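Local coordinates for methionine gamma-lyase (PDB 1PFF), which belongs to the Cys/Met metabolism family of pyridoxal-phosphate-dependent enzymes, found here as an assembly of four chains, at residues K259-L262 and D263-V267. Numbering follows the deposited sequence.
Sequences KKVL and DNCHV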
ATOM      1  N   LYS A 259      -8.623  34.556  17.241  1.00 20.49           N
ATOM      2  CA  LYS A 259      -7.233  34.104  17.364  1.00 21.37           C
ATOM      3  C   LYS A 259      -6.905  33.627  18.779  1.00 21.27           C
ATOM      4  O   LYS A 259      -6.231  32.609  18.952  1.00 21.28           O
ATOM      5  CB  LYS A 259      -6.262  35.218  16.957  1.00 21.81           C
ATOM      6  CG  LYS A 259      -5.975  35.293  15.454  1.00 24.27           C
ATOM      7  CD  LYS A 259      -4.696  34.532  15.080  1.00 28.76           C
ATOM      8  CE  LYS A 259      -4.746  34.039  13.631  1.00 30.16           C
ATOM      9  NZ  LYS A 259      -4.592  32.556  13.517  1.00 31.73           N
ATOM     10  N   LYS A 260      -7.377  34.366  19.783  1.00 21.07           N
ATOM     11  CA  LYS A 260      -7.153  33.997  21.186  1.00 21.11           C
ATOM     12  C   LYS A 260      -7.843  32.680  21.531  1.00 20.77           C
ATOM     13  O   LYS A 260      -7.255  31.832  22.197  1.00 20.20           O
ATOM     14  CB  LYS A 260      -7.626  35.103  22.138  1.00 21.75           C
ATOM     15  CG  LYS A 260      -7.127  34.943  23.582  1.00 23.08           C
ATOM     16  CD  LYS A 260      -7.524  36.131  24.455  1.00 26.88           C
ATOM     17  CE  LYS A 260      -7.261  35.831  25.936  1.00 29.71           C
ATOM     18  NZ  LYS A 260      -7.153  37.088  26.752  1.00 30.52           N
ATOM     19  N   VAL A 261      -9.094  32.529  21.085  1.00 20.48           N
ATOM     20  CA  VAL A 261      -9.831  31.277  21.270  1.00 20.31           C
ATOM     21  C   VAL A 261      -9.067  30.108  20.637  1.00 20.47           C
ATOM     22  O   VAL A 261      -8.788  29.111  21.307  1.00 20.23           O
ATOM     23  CB  VAL A 261     -11.289  31.363  20.728  1.00 19.95           C
ATOM     24  CG1 VAL A 261     -11.951  29.965  20.646  1.00 19.23           C
ATOM     25  CG2 VAL A 261     -12.119  32.289  21.597  1.00 19.28           C
ATOM     26  N   LEU A 262      -8.708  30.252  19.361  1.00 21.04           N
ATOM     27  CA  LEU A 262      -8.036  29.176  18.630  1.00 22.02           C
ATOM     28  C   LEU A 262      -6.671  28.831  19.220  1.00 22.48           C
ATOM     29  O   LEU A 262      -6.242  27.677  19.158  1.00 21.99           O
ATOM     30  CB  LEU A 262      -7.907  29.495  17.133  1.00 22.35           C
ATOM     31  CG  LEU A 262      -9.161  29.497  16.237  1.00 23.96           C
ATOM     32  CD1 LEU A 262      -8.852  28.943  14.846  1.00 24.88           C
ATOM     33  CD2 LEU A 262     -10.336  28.762  16.855  1.00 24.45           C
ATOM     34  N   ASP A 263      -5.999  29.829  19.799  1.00 22.94           N
ATOM     35  CA  ASP A 263      -4.731  29.594  20.497  1.00 23.86           C
ATOM     36  C   ASP A 263      -4.912  28.704  21.735  1.00 23.95           C
ATOM     37  O   ASP A 263      -3.943  28.136  22.246  1.00 24.07           O
ATOM     38  CB  ASP A 263      -4.052  30.923  20.872  1.00 24.22           C
ATOM     39  CG  ASP A 263      -3.331  31.583  19.687  1.00 25.77           C
ATOM     40  OD1 ASP A 263      -2.932  30.879  18.735  1.00 29.70           O
ATOM     41  OD2 ASP A 263      -3.107  32.807  19.613  1.00 28.61           O
ATOM     42  N   ASN A 264      -6.155  28.582  22.203  1.00 23.90           N
ATOM     43  CA  ASN A 264      -6.469  27.813  23.404  1.00 23.87           C
ATOM     44  C   ASN A 264      -7.281  26.532  23.190  1.00 23.96           C
ATOM     45  O   ASN A 264      -7.809  25.960  24.146  1.00 23.85           O
ATOM     46  CB  ASN A 264      -7.139  28.710  24.434  1.00 23.91           C
ATOM     47  CG  ASN A 264      -6.144  29.570  25.160  1.00 24.78           C
ATOM     48  OD1 ASN A 264      -5.535  29.135  26.137  1.00 26.68           O
ATOM     49  ND2 ASN A 264      -5.940  30.787  24.668  1.00 23.88           N
ATOM     50  N   CYS A 265      -7.374  26.091  21.940  1.00 23.57           N
ATOM     51  CA  CYS A 265      -7.949  24.789  21.632  1.00 23.82           C
ATOM     52  C   CYS A 265      -6.848  23.735  21.681  1.00 24.69           C
ATOM     53  O   CYS A 265      -5.783  23.898  21.084  1.00 24.87           O
ATOM     54  CB  CYS A 265      -8.636  24.809  20.271  1.00 23.11           C
ATOM     55  SG  CYS A 265     -10.072  25.908  20.219  1.00 21.38           S
ATOM     56  N   HIS A 266      -7.118  22.658  22.406  1.00 25.40           N
ATOM     57  CA  HIS A 266      -6.138  21.607  22.627  1.00 26.33           C
ATOM     58  C   HIS A 266      -6.627  20.295  22.006  1.00 25.98           C
ATOM     59  O   HIS A 266      -6.011  19.788  21.063  1.00 26.46           O
ATOM     60  CB  HIS A 266      -5.833  21.474  24.128  1.00 26.78           C
ATOM     61  CG  HIS A 266      -5.440  22.769  24.783  1.00 29.59           C
ATOM     62  ND1 HIS A 266      -4.126  23.138  24.983  1.00 32.85           N
ATOM     63  CD2 HIS A 266      -6.189  23.783  25.278  1.00 31.47           C
ATOM     64  CE1 HIS A 266      -4.081  24.320  25.571  1.00 33.38           C
ATOM     65  NE2 HIS A 266      -5.320  24.735  25.762  1.00 34.01           N
ATOM     66  N   VAL A 267      -7.747  19.777  22.513  1.00 25.41           N
ATOM     67  CA  VAL A 267      -8.357  18.538  22.017  1.00 24.73           C
ATOM     68  C   VAL A 267      -8.890  18.742  20.598  1.00 24.44           C
ATOM     69  O   VAL A 267      -8.731  17.885  19.719  1.00 24.00           O
ATOM     70  CB  VAL A 267      -9.485  18.063  22.967  1.00 24.73           C
ATOM     71  CG1 VAL A 267     -10.297  16.926  22.356  1.00 24.64           C
ATOM     72  CG2 VAL A 267      -8.900  17.648  24.302  1.00 25.24           C
TER
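The backbone N of Asn264 meets Val261 O at 2.8 Å, a three-residue step near the C-terminal end of helix 255-263. One step earlier the spacing is still alpha-helical: Asp263 N bonds to Lys259 O, four residues back, at 2.9 Å. One step later, Cys265 N reaches Leu262 O only weakly, at 3.4 Å. From here the loop leads into strand 269-270, an outermost strand, within this chain, of a mixed sheet, with helix 316-328 alongside.

Asn264 adds a side-chain bond to this backbone pattern. With CG beside its own backbone N and anti to the carbonyl carbon (chi1 -79°), the amide turns back along the helix, and ND2 donates to Lys260 O at 3.0 Å. The N-H...O angle of 172° makes this bond nearly straight, and the acceptor lies almost in the amide plane. On the other branch, OD1 takes a weak hydrogen bond from Gln325 of helix 316-328, so both ends of the amide help set its rotation.

The apolar flank is looser. Cys265 SG lies 4.4 Å from Leu262 CD2, and the two side chains share Ile281 of strand 280-282 as a neighbour, while Val261 leans on Leu327.

Asp263 folds its carboxylate back so that Lys259 O, which its own N-H binds, lies over the flat face of the group, 3.2 Å from OD2; both are acceptors and no bond forms between them. Lys259 NZ stays 5.7 Å from Asp263 OD1, too far for a salt bridge. A carboxylate near the carbonyl end of a helix would be expected to cost some electrostatic energy, which the lysine may partly offset at a distance; the clearer polar gain comes from the Asn264 amide, which ties the carbonyl of Lys260 to the start of the loop.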